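Local coordinates for D-alanyl-D-alanine carboxypeptidase (Penicillin binding protein) family protein (Francisella tularensis subsp. tularensis, PDB 6OSU) that probably trims the C-terminal D-alanine from peptidoglycan precursors, as a serine D,D-carboxypeptidase of the S11 penicillin-binding protein family, at residues A[63-68]-A[177-182]; A[67-72]-A[159-164]; A[71-76]-A[144-149]; A[114-119]-A[130-135]; A[184-187]-A[192-195]. All blocks are in the same frame, centred on the assembly; numbering follows the deposited sequence.

From the N terminus, helix 66-79 supplies the first segment of three contacts whose partners come at successively earlier points in the chain. Interaction 1 closes the longest loop, from 63-68 to helix 176-189. Interaction 2 shares K67 and I68 with it and shortens the loop to 159-164, and interaction 3 shortens it again to helix 140-154. Enclosed by all three, interaction 4 packs helices 113-123 and 126-137 together. Interaction 5 opens only after interaction 1 has closed and ties the last turns of helix 176-189 to the short helix 191-194. No two loops cross. The first three gather helices and the 159-164 loop round helix 66-79, and the other two join neighbouring helices.

Interaction 1: A[63-68]-A[177-182]; sequences ASLTKI and HDMALL
The helix that starts at the SxxK motif of this penicillin-binding protein, carrying the predicted nucleophile S64 and the predicted proton acceptor K67, rests its opposite flank on helix 176-189 through two pairs, L65 with M179 and I68 with L182. The thioether of M179 lies against L65: the methyl carbon M179 CE sits 3.8 Å from L65 O and M179 SD is 4.0 Å from L65 CB. M179 gets there because its chain bends at the second torsion (chi2 -68°), laying the thioether across the gap; a flexible, unbranched methionine suits a place where it must fit beside both a backbone oxygen and a CB. One turn on, I68 and L182 slant across each other, with I68 CG2 3.6 Å from L182 CD2. In I68 this branch stands opposite the backbone N (CG1 lies beside the N, chi1 -61°), and a beta-branched residue fills the space close to its helix.

All four residues are buried. On the other flank of the same turn the motif's polar groups meet one another: K67 NZ gives a hydrogen bond of 2.9 Å to S64 OG, and N126 OD1 accepts from the same amine, while S64 OG also bonds to S124 OG. T66 turns its hydroxyl back on the chain, T66 OG1 donating to A63 O at 2.9 Å with a C=O to donor angle of 169°, and T66 N shares that acceptor. Beyond the apolar pairs, L65 and I68 both touch V290 of strand 288-295.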
# COMPACT_ATOMS: atom_id res chain seq x y z
N ALA A 63 16.54 3.20 -2.07
CA ALA A 63 16.50 4.65 -1.75
C ALA A 63 15.71 4.82 -0.45
O ALA A 63 15.75 3.94 0.42
CB ALA A 63 15.97 5.43 -2.94
N SER A 64 14.96 5.92 -0.28
CA SER A 64 14.27 6.19 0.98
C SER A 64 13.04 5.31 1.18
O SER A 64 12.39 5.47 2.22
CB SER A 64 13.85 7.65 1.08
OG SER A 64 14.92 8.49 1.48
N LEU A 65 12.70 4.43 0.24
CA LEU A 65 11.66 3.45 0.52
C LEU A 65 12.06 2.55 1.69
O LEU A 65 11.19 1.97 2.34
CB LEU A 65 11.35 2.62 -0.72
CG LEU A 65 11.01 3.40 -2.00
CD1 LEU A 65 10.43 2.47 -3.06
CD2 LEU A 65 10.06 4.56 -1.71
N THR A 66 13.37 2.44 1.94
CA THR A 66 13.87 1.79 3.14
C THR A 66 13.17 2.31 4.39
O THR A 66 12.86 1.54 5.31
CB THR A 66 15.39 2.01 3.25
OG1 THR A 66 16.05 1.52 2.07
CG2 THR A 66 15.95 1.31 4.47
N LYS A 67 12.91 3.62 4.44
CA LYS A 67 12.30 4.24 5.61
C LYS A 67 10.91 3.67 5.91
O LYS A 67 10.43 3.81 7.04
CB LYS A 67 12.20 5.75 5.43
CG LYS A 67 13.53 6.49 5.43
CD LYS A 67 13.32 7.99 5.47
CE LYS A 67 14.64 8.75 5.58
NZ LYS A 67 15.49 8.62 4.36
N ILE A 68 10.26 3.04 4.93
CA ILE A 68 8.97 2.42 5.20
C ILE A 68 9.13 1.25 6.15
O ILE A 68 8.33 1.07 7.08
CB ILE A 68 8.29 1.99 3.89
CG1 ILE A 68 8.04 3.19 2.98
CG2 ILE A 68 6.98 1.27 4.19
CD1 ILE A 68 7.49 2.82 1.63
N HIS A 177 7.36 -5.60 -6.21
CA HIS A 177 6.45 -6.55 -5.58
C HIS A 177 6.68 -6.59 -4.07
O HIS A 177 5.73 -6.57 -3.28
CB HIS A 177 6.62 -7.93 -6.19
CG HIS A 177 5.63 -8.95 -5.70
ND1 HIS A 177 5.77 -10.30 -5.93
CD2 HIS A 177 4.48 -8.81 -5.00
CE1 HIS A 177 4.76 -10.95 -5.38
NE2 HIS A 177 3.96 -10.06 -4.82
N ASP A 178 7.95 -6.66 -3.65
CA ASP A 178 8.25 -6.71 -2.22
C ASP A 178 7.78 -5.44 -1.52
O ASP A 178 7.29 -5.50 -0.38
CB ASP A 178 9.74 -6.92 -2.01
CG ASP A 178 10.14 -8.39 -2.04
OD1 ASP A 178 9.30 -9.23 -2.45
OD2 ASP A 178 11.28 -8.70 -1.63
N MET A 179 7.93 -4.28 -2.17
CA MET A 179 7.51 -3.03 -1.55
C MET A 179 6.00 -2.92 -1.47
O MET A 179 5.47 -2.32 -0.52
CB MET A 179 8.11 -1.85 -2.30
CG MET A 179 9.53 -1.52 -1.87
SD MET A 179 9.56 -0.90 -0.18
CE MET A 179 11.27 -1.21 0.27
N ALA A 180 5.28 -3.50 -2.43
CA ALA A 180 3.82 -3.54 -2.34
C ALA A 180 3.37 -4.46 -1.22
O ALA A 180 2.38 -4.17 -0.53
CB ALA A 180 3.22 -3.97 -3.68
N LEU A 181 4.07 -5.58 -1.02
CA LEU A 181 3.75 -6.46 0.10
C LEU A 181 3.94 -5.73 1.42
O LEU A 181 3.08 -5.82 2.32
CB LEU A 181 4.61 -7.72 0.03
CG LEU A 181 4.27 -8.71 -1.09
CD1 LEU A 181 5.37 -9.75 -1.24
CD2 LEU A 181 2.94 -9.39 -0.82
N LEU A 182 5.04 -5.00 1.56
CA LEU A 182 5.28 -4.24 2.78
C LEU A 182 4.18 -3.21 3.01
O LEU A 182 3.64 -3.10 4.12
CB LEU A 182 6.65 -3.56 2.71
CG LEU A 182 7.00 -2.61 3.86
CD1 LEU A 182 6.93 -3.36 5.18
CD2 LEU A 182 8.38 -2.00 3.66

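Interaction 2: A[67-72]-A[159-164]; sequences KIMTSY and THFANP
T70 and P164 meet through a hydrogen bond: T70 OG1 donates to P164 O over 2.7 Å, in the carbonyl plane and on a lone pair, with a C=O to donor angle of 127°. With OG1 beside its own backbone N (chi1 -59°), the hydroxyl points away from the helix to the loop, and T70 OG1 also lies 3.8 Å from P164 CB. Next to this bond, M69 and F161 make the apolar half of the contact. The ring atom F161 CE2 approaches M69 CB at 3.8 Å, and M69 CG is 3.9 Å from the same carbon, at an oblique slant to the ring. M69 folds at its second and third torsions, which brings its methyl M69 CE back to 4.2 Å from F161 CE2.

Outside this first shell, N148 OD1 accepts from F161 N, fastening the base of the phenyl side chain to helix 140-154. N163 bonds to the chain just ahead, its OD1 taking G166 N and its ND2 reaching L167 O, while the ring of P164 packs on A133 of helix 126-137.

D165, the residue after P164, offers its carbonyl to NZ of the predicted proton acceptor K67, which also bonds to N126 OD1. Because the T70 hydroxyl satisfies the buried P164 carbonyl directly ahead of it, the bond is likely to steady the position of a carbonyl that belongs to the lysine's surroundings in the active site.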
# COMPACT_ATOMS: atom_id res chain seq x y z
N LYS A 67 12.91 3.62 4.44
CA LYS A 67 12.30 4.24 5.61
C LYS A 67 10.91 3.67 5.91
O LYS A 67 10.43 3.81 7.04
CB LYS A 67 12.20 5.75 5.43
CG LYS A 67 13.53 6.49 5.43
CD LYS A 67 13.32 7.99 5.47
CE LYS A 67 14.64 8.75 5.58
NZ LYS A 67 15.49 8.62 4.36
N ILE A 68 10.26 3.04 4.93
CA ILE A 68 8.97 2.42 5.20
C ILE A 68 9.13 1.25 6.15
O ILE A 68 8.33 1.07 7.08
CB ILE A 68 8.29 1.99 3.89
CG1 ILE A 68 8.04 3.19 2.98
CG2 ILE A 68 6.98 1.27 4.19
CD1 ILE A 68 7.49 2.82 1.63
N MET A 69 10.17 0.44 5.94
CA MET A 69 10.42 -0.67 6.85
C MET A 69 10.79 -0.17 8.24
O MET A 69 10.33 -0.72 9.25
CB MET A 69 11.53 -1.58 6.31
CG MET A 69 11.95 -2.66 7.29
SD MET A 69 10.58 -3.75 7.71
CE MET A 69 10.57 -4.86 6.31
N THR A 70 11.62 0.87 8.31
CA THR A 70 11.96 1.45 9.61
C THR A 70 10.70 1.95 10.31
O THR A 70 10.48 1.66 11.49
CB THR A 70 12.97 2.58 9.44
OG1 THR A 70 14.15 2.07 8.80
CG2 THR A 70 13.36 3.16 10.80
N SER A 71 9.85 2.67 9.59
CA SER A 71 8.58 3.12 10.16
C SER A 71 7.68 1.93 10.49
O SER A 71 6.94 1.97 11.48
CB SER A 71 7.88 4.06 9.18
OG SER A 71 6.63 4.46 9.70
N TYR A 72 7.73 0.88 9.67
CA TYR A 72 6.95 -0.33 9.95
C TYR A 72 7.32 -0.91 11.31
O TYR A 72 6.44 -1.26 12.11
CB TYR A 72 7.19 -1.35 8.84
CG TYR A 72 6.37 -2.62 8.94
CD1 TYR A 72 5.19 -2.76 8.21
CD2 TYR A 72 6.77 -3.68 9.74
CE1 TYR A 72 4.44 -3.91 8.28
CE2 TYR A 72 6.03 -4.84 9.82
CZ TYR A 72 4.86 -4.95 9.09
OH TYR A 72 4.12 -6.10 9.17
N THR A 159 14.62 -8.77 -0.95
CA THR A 159 14.84 -7.49 -0.30
C THR A 159 15.97 -7.63 0.71
O THR A 159 15.98 -8.58 1.49
CB THR A 159 13.57 -7.01 0.40
OG1 THR A 159 12.64 -6.53 -0.57
CG2 THR A 159 13.87 -5.89 1.39
N HIS A 160 16.91 -6.69 0.68
CA HIS A 160 17.98 -6.66 1.67
C HIS A 160 18.36 -5.21 1.91
O HIS A 160 18.78 -4.51 0.98
CB HIS A 160 19.20 -7.46 1.22
CG HIS A 160 20.28 -7.53 2.25
ND1 HIS A 160 20.24 -8.42 3.31
CD2 HIS A 160 21.40 -6.79 2.42
CE1 HIS A 160 21.31 -8.24 4.06
NE2 HIS A 160 22.03 -7.25 3.55
N PHE A 161 18.22 -4.76 3.16
CA PHE A 161 18.56 -3.40 3.55
C PHE A 161 19.97 -3.35 4.11
O PHE A 161 20.40 -4.26 4.83
CB PHE A 161 17.56 -2.88 4.57
CG PHE A 161 16.15 -2.82 4.06
CD1 PHE A 161 15.79 -1.90 3.08
CD2 PHE A 161 15.18 -3.67 4.55
CE1 PHE A 161 14.50 -1.83 2.60
CE2 PHE A 161 13.88 -3.61 4.08
CZ PHE A 161 13.54 -2.69 3.10
N ALA A 162 20.70 -2.28 3.78
CA ALA A 162 22.04 -2.07 4.29
C ALA A 162 22.08 -1.09 5.46
O ALA A 162 23.10 -1.03 6.16
CB ALA A 162 22.97 -1.56 3.18
N ASN A 163 21.00 -0.34 5.67
CA ASN A 163 20.95 0.67 6.71
C ASN A 163 19.49 1.06 6.93
O ASN A 163 18.62 0.63 6.16
CB ASN A 163 21.82 1.89 6.35
CG ASN A 163 21.50 2.46 4.99
OD1 ASN A 163 20.33 2.54 4.60
ND2 ASN A 163 22.53 2.86 4.26
N PRO A 164 19.19 1.84 7.97
CA PRO A 164 17.78 2.17 8.25
C PRO A 164 17.19 3.29 7.41
O PRO A 164 15.95 3.46 7.43
CB PRO A 164 17.81 2.58 9.73
CG PRO A 164 19.09 2.05 10.28
CD PRO A 164 20.05 2.12 9.13

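Interaction 3: A[71-76]-A[144-149]; sequences SYIVAS and TDLMNQ
I73 reaches from helix 66-79 to L146 and M147 on helix 140-154, and the contacts between these segments are apolar. Its two branches divide the work. The short one, I73 CG2, lies 3.6 Å from L146 CD2. The longer one is extended (chi2 170°) and sets its methyl against the neighbouring helix, I73 CD1 being 3.7 Å from M147 CA and 3.8 Å from M147 CG. I73 CD1 also comes within 3.9 Å of L146 CG, making one methyl a wedge between two successive side chains. Isoleucine fits here because one residue offers two branches of different length, CG2 to L146 and CD1 to M147. The side chains of I73 and M147 meet at about a right angle.

M147 leaves that meeting with its end bent at the third torsion (chi3 65°), and its methyl thioether runs on to T66, M69 and T70, linking the middle of helix 140-154 to earlier turns of helix 66-79. L146, partly exposed, stands nearer the surface.

Polar bonding lies to the flank, where Y72 OH bonds to S185 OG of helix 176-189.

Dispersion forces therefore govern the meeting of these two segments; with only apolar carbons in touch, shape fit and not bond direction probably sets how I73 sits.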
# COMPACT_ATOMS: atom_id res chain seq x y z
N SER A 71 9.85 2.67 9.59
CA SER A 71 8.58 3.12 10.16
C SER A 71 7.68 1.93 10.49
O SER A 71 6.94 1.97 11.48
CB SER A 71 7.88 4.06 9.18
OG SER A 71 6.63 4.46 9.70
N TYR A 72 7.73 0.88 9.67
CA TYR A 72 6.95 -0.33 9.95
C TYR A 72 7.32 -0.91 11.31
O TYR A 72 6.44 -1.26 12.11
CB TYR A 72 7.19 -1.35 8.84
CG TYR A 72 6.37 -2.62 8.94
CD1 TYR A 72 5.19 -2.76 8.21
CD2 TYR A 72 6.77 -3.68 9.74
CE1 TYR A 72 4.44 -3.91 8.28
CE2 TYR A 72 6.03 -4.84 9.82
CZ TYR A 72 4.86 -4.95 9.09
OH TYR A 72 4.12 -6.10 9.17
N ILE A 73 8.61 -1.02 11.60
CA ILE A 73 9.05 -1.60 12.86
C ILE A 73 8.68 -0.68 14.03
O ILE A 73 8.34 -1.15 15.12
CB ILE A 73 10.55 -1.89 12.80
CG1 ILE A 73 10.81 -3.07 11.86
CG2 ILE A 73 11.11 -2.15 14.19
CD1 ILE A 73 12.27 -3.30 11.55
N VAL A 74 8.74 0.64 13.81
CA VAL A 74 8.36 1.58 14.86
C VAL A 74 6.90 1.40 15.24
O VAL A 74 6.54 1.37 16.43
CB VAL A 74 8.65 3.03 14.41
CG1 VAL A 74 8.09 4.03 15.44
CG2 VAL A 74 10.14 3.24 14.21
N ALA A 75 6.02 1.28 14.24
CA ALA A 75 4.60 1.07 14.52
C ALA A 75 4.38 -0.23 15.28
O ALA A 75 3.55 -0.29 16.20
CB ALA A 75 3.80 1.07 13.22
N SER A 76 5.12 -1.29 14.91
CA SER A 76 4.96 -2.58 15.55
C SER A 76 5.33 -2.52 17.03
O SER A 76 4.65 -3.11 17.88
CB SER A 76 5.82 -3.63 14.83
OG SER A 76 6.08 -4.73 15.68
N THR A 144 19.28 -2.74 11.47
CA THR A 144 19.23 -3.23 10.09
C THR A 144 18.99 -4.73 10.05
O THR A 144 18.22 -5.22 9.22
CB THR A 144 20.52 -2.87 9.36
OG1 THR A 144 20.73 -1.46 9.43
CG2 THR A 144 20.44 -3.29 7.90
N ASP A 145 19.62 -5.48 10.97
CA ASP A 145 19.36 -6.91 11.07
C ASP A 145 17.90 -7.18 11.39
O ASP A 145 17.29 -8.10 10.83
CB ASP A 145 20.26 -7.53 12.15
CG ASP A 145 21.69 -7.67 11.70
OD1 ASP A 145 21.92 -8.04 10.53
OD2 ASP A 145 22.60 -7.40 12.52
N LEU A 146 17.31 -6.37 12.28
CA LEU A 146 15.89 -6.51 12.56
C LEU A 146 15.05 -6.21 11.33
O LEU A 146 14.04 -6.88 11.07
CB LEU A 146 15.51 -5.59 13.72
CG LEU A 146 14.03 -5.61 14.11
CD1 LEU A 146 13.66 -6.94 14.75
CD2 LEU A 146 13.74 -4.45 15.03
N MET A 147 15.45 -5.20 10.55
CA MET A 147 14.74 -4.89 9.31
C MET A 147 14.76 -6.08 8.35
O MET A 147 13.75 -6.39 7.72
CB MET A 147 15.36 -3.67 8.63
CG MET A 147 15.32 -2.40 9.45
SD MET A 147 16.23 -1.08 8.61
CE MET A 147 15.22 -0.86 7.15
N ASN A 148 15.91 -6.74 8.23
CA ASN A 148 16.02 -7.86 7.30
C ASN A 148 15.26 -9.09 7.79
O ASN A 148 14.72 -9.85 6.97
CB ASN A 148 17.49 -8.18 7.04
CG ASN A 148 18.19 -7.10 6.22
OD1 ASN A 148 17.60 -6.53 5.30
ND2 ASN A 148 19.43 -6.80 6.57
N GLN A 149 15.21 -9.31 9.11
CA GLN A 149 14.38 -10.38 9.64
C GLN A 149 12.91 -10.10 9.41
O GLN A 149 12.15 -10.99 9.00
CB GLN A 149 14.64 -10.56 11.14
CG GLN A 149 16.02 -11.06 11.49
CD GLN A 149 16.29 -10.98 12.98
OE1 GLN A 149 17.41 -10.71 13.41
NE2 GLN A 149 15.25 -11.21 13.78

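Interaction 4: A[114-119]-A[130-135]; sequences RNLVTG and IALAEY
L116 and L132 carry the packing of a helix pair, 113-123 against 126-137, joined by a short link that holds the predicted active-site S124. The axes of the two segments pass 10.1 Å apart, at 126° between their N-to-C directions.

L116 can be followed outward. Its CB meets the branch point of the opposite leucine, L116 CB lying 3.9 Å from L132 CG and 4.0 Å from L132 CD1. CG is set beside the backbone N (chi1 -72°), and from it the L116 CD1 methyl runs on to a second set of neighbours. There L116 CD1 is 3.9 Å from L132 CD2 and 4.2 Å from A131 CB. The two side chains run antiparallel alongside one another: L116 CB rests on the fork of L132, and farther out the CD1 branch of L116 continues the contact. Alanine at 131 is small enough to receive a methyl from the facing helix. Leucine suits 132 because both its branches reach L116, while at 116 its length carries CD1 on to L132 CD2 and A131.

I89 touches both leucines, and V74 of helix 66-79 touches both V117 and L132, extending the apolar cluster. E134 bonds to S92 and N94, and N115 to S211. V117 meets L132 almost at a right angle, its CG2 methyl 3.9 Å from L132 CD1.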
# COMPACT_ATOMS: atom_id res chain seq x y z
N ARG A 114 6.15 10.53 18.04
CA ARG A 114 5.23 11.12 17.07
C ARG A 114 5.94 12.14 16.19
O ARG A 114 5.77 12.14 14.96
CB ARG A 114 4.04 11.76 17.79
CG ARG A 114 2.79 11.85 16.92
CD ARG A 114 1.56 12.34 17.68
NE ARG A 114 0.72 11.26 18.21
CZ ARG A 114 -0.07 10.48 17.47
NH1 ARG A 114 -0.14 10.65 16.15
NH2 ARG A 114 -0.79 9.53 18.05
N ASN A 115 6.78 13.00 16.79
CA ASN A 115 7.52 13.97 16.00
C ASN A 115 8.56 13.30 15.11
O ASN A 115 8.70 13.66 13.93
CB ASN A 115 8.18 15.00 16.91
CG ASN A 115 7.18 15.98 17.49
OD1 ASN A 115 6.15 16.27 16.89
ND2 ASN A 115 7.49 16.51 18.67
N LEU A 116 9.31 12.33 15.65
CA LEU A 116 10.34 11.66 14.87
C LEU A 116 9.74 10.87 13.71
O LEU A 116 10.29 10.87 12.61
CB LEU A 116 11.18 10.74 15.76
CG LEU A 116 12.15 11.40 16.74
CD1 LEU A 116 12.85 10.35 17.57
CD2 LEU A 116 13.15 12.26 16.00
N VAL A 117 8.62 10.18 13.96
CA VAL A 117 7.98 9.42 12.89
C VAL A 117 7.44 10.36 11.82
O VAL A 117 7.51 10.08 10.62
CB VAL A 117 6.88 8.52 13.46
CG1 VAL A 117 6.06 7.88 12.35
CG2 VAL A 117 7.49 7.44 14.34
N THR A 118 6.88 11.51 12.24
CA THR A 118 6.42 12.50 11.27
C THR A 118 7.59 13.01 10.43
O THR A 118 7.47 13.13 9.20
CB THR A 118 5.73 13.66 11.99
OG1 THR A 118 4.74 13.14 12.88
CG2 THR A 118 5.05 14.58 10.99
N GLY A 119 8.72 13.29 11.06
CA GLY A 119 9.89 13.71 10.30
C GLY A 119 10.34 12.64 9.32
O GLY A 119 10.68 12.94 8.17
N ILE A 130 17.54 7.74 12.01
CA ILE A 130 18.67 7.20 12.76
C ILE A 130 18.39 7.25 14.26
O ILE A 130 18.77 6.34 15.01
CB ILE A 130 19.96 7.94 12.39
CG1 ILE A 130 20.35 7.64 10.94
CG2 ILE A 130 21.10 7.59 13.34
CD1 ILE A 130 20.28 6.16 10.60
N ALA A 131 17.70 8.30 14.72
CA ALA A 131 17.41 8.42 16.15
C ALA A 131 16.44 7.34 16.61
O ALA A 131 16.58 6.81 17.72
CB ALA A 131 16.86 9.81 16.45
N LEU A 132 15.45 7.01 15.78
CA LEU A 132 14.54 5.92 16.12
C LEU A 132 15.25 4.57 16.08
O LEU A 132 15.02 3.71 16.93
CB LEU A 132 13.34 5.91 15.18
CG LEU A 132 12.30 7.02 15.37
CD1 LEU A 132 11.38 7.10 14.17
CD2 LEU A 132 11.51 6.78 16.65
N ALA A 133 16.13 4.38 15.09
CA ALA A 133 16.81 3.10 14.94
C ALA A 133 17.76 2.83 16.10
O ALA A 133 17.77 1.72 16.66
CB ALA A 133 17.57 3.07 13.61
N GLU A 134 18.55 3.83 16.49
CA GLU A 134 19.46 3.66 17.62
C GLU A 134 18.72 3.30 18.90
O GLU A 134 19.24 2.55 19.73
CB GLU A 134 20.28 4.93 17.83
CG GLU A 134 21.30 5.23 16.74
CD GLU A 134 22.15 6.45 17.05
OE1 GLU A 134 21.59 7.47 17.54
OE2 GLU A 134 23.38 6.40 16.83
N TYR A 135 17.50 3.83 19.08
CA TYR A 135 16.77 3.60 20.32
C TYR A 135 16.17 2.20 20.36
O TYR A 135 16.25 1.51 21.39
CB TYR A 135 15.68 4.65 20.48
CG TYR A 135 14.96 4.58 21.80
CD1 TYR A 135 15.43 5.28 22.91
CD2 TYR A 135 13.81 3.81 21.95
CE1 TYR A 135 14.77 5.22 24.12
CE2 TYR A 135 13.15 3.74 23.17
CZ TYR A 135 13.64 4.45 24.25
OH TYR A 135 12.98 4.38 25.46

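Interaction 5: A[184-187]-A[192-195]; sequences RSYI and EAYK
The rings of Y186 and Y194 are used differently. At the edge of Y186, near its plane, lie the A193 methyl and the Y194 amide: Y186 CE2 is 3.9 Å from Y194 N, and Y186 OH is 4.0 Å from A193 CB. Y194 instead receives I187 over the middle of one face, where CD1 makes a CH-pi contact, although its modelled closeness is doubtful. Y186 CD2 also passes 4.1 Å from Y194 CB.

Helix 176-189 is thereby folded against the short helix 191-194 that follows it. A small residue at 193 lets the phenol rim come close, and a tyrosine at 194 offers a broad face for the isoleucine methyl.

The phenol oxygens reach further. Y186 OH donates to a water at 2.7 Å, and that water gives a hydrogen bond of 2.7 Å to A193 O; Y186 OH also pairs with S71 OG on helix 66-79, a bond modelled unusually short, while Y194 OH bonds to D275. Each tyrosine thus combines apolar packing through its ring with a polar tie at its tip, and the water, accepting from one segment and donating to the other, links the two.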
# COMPACT_ATOMS: atom_id res chain seq x y z
N ARG A 184 1.06 -3.12 1.88
CA ARG A 184 -0.21 -3.76 2.23
C ARG A 184 -0.22 -4.21 3.69
O ARG A 184 -1.22 -4.01 4.40
CB ARG A 184 -0.47 -4.95 1.31
CG ARG A 184 -1.81 -5.62 1.53
CD ARG A 184 -2.04 -6.76 0.54
NE ARG A 184 -3.38 -7.32 0.65
CZ ARG A 184 -3.65 -8.57 1.02
NH1 ARG A 184 -2.66 -9.41 1.32
NH2 ARG A 184 -4.91 -8.99 1.09
N SER A 185 0.88 -4.81 4.16
CA SER A 185 0.97 -5.18 5.56
C SER A 185 0.87 -3.96 6.47
O SER A 185 0.24 -4.00 7.53
CB SER A 185 2.27 -5.94 5.81
OG SER A 185 2.38 -6.33 7.17
N TYR A 186 1.49 -2.85 6.06
CA TYR A 186 1.47 -1.63 6.86
C TYR A 186 0.05 -1.09 7.01
O TYR A 186 -0.38 -0.77 8.12
CB TYR A 186 2.39 -0.59 6.20
CG TYR A 186 2.92 0.49 7.12
CD1 TYR A 186 4.27 0.80 7.13
CD2 TYR A 186 2.08 1.22 7.94
CE1 TYR A 186 4.77 1.78 7.95
CE2 TYR A 186 2.56 2.21 8.76
CZ TYR A 186 3.91 2.49 8.76
OH TYR A 186 4.41 3.47 9.58
N ILE A 187 -0.68 -0.99 5.90
CA ILE A 187 -2.07 -0.52 5.94
C ILE A 187 -2.88 -1.36 6.91
O ILE A 187 -3.70 -0.85 7.68
CB ILE A 187 -2.70 -0.55 4.54
CG1 ILE A 187 -1.78 0.08 3.50
CG2 ILE A 187 -4.04 0.17 4.55
CD1 ILE A 187 -1.44 1.45 3.82
N GLU A 192 -3.39 3.46 12.30
CA GLU A 192 -3.17 4.77 12.89
C GLU A 192 -1.83 5.36 12.45
O GLU A 192 -1.76 6.52 12.02
CB GLU A 192 -3.23 4.69 14.42
CG GLU A 192 -2.57 5.88 15.10
CD GLU A 192 -3.47 6.54 16.13
OE1 GLU A 192 -4.22 5.82 16.82
OE2 GLU A 192 -3.42 7.79 16.24
N ALA A 193 -0.76 4.57 12.55
CA ALA A 193 0.55 5.05 12.10
C ALA A 193 0.54 5.39 10.62
O ALA A 193 1.24 6.31 10.19
CB ALA A 193 1.63 4.02 12.40
N TYR A 194 -0.25 4.66 9.83
CA TYR A 194 -0.29 4.93 8.40
C TYR A 194 -0.93 6.28 8.08
O TYR A 194 -0.63 6.85 7.03
CB TYR A 194 -1.05 3.82 7.67
CG TYR A 194 -1.22 4.13 6.20
CD1 TYR A 194 -0.11 4.20 5.36
CD2 TYR A 194 -2.47 4.38 5.66
CE1 TYR A 194 -0.25 4.50 4.01
CE2 TYR A 194 -2.63 4.68 4.32
CZ TYR A 194 -1.51 4.74 3.50
OH TYR A 194 -1.66 5.03 2.16
N LYS A 195 -1.78 6.80 8.97
CA LYS A 195 -2.38 8.11 8.74
C LYS A 195 -1.34 9.22 8.65
O LYS A 195 -1.62 10.27 8.06
CB LYS A 195 -3.38 8.45 9.84
CG LYS A 195 -4.60 7.54 9.88
CD LYS A 195 -5.55 7.96 11.00
CE LYS A 195 -6.63 6.90 11.23
NZ LYS A 195 -6.82 6.64 12.69
O HOH W 1 3.97 6.01 10.23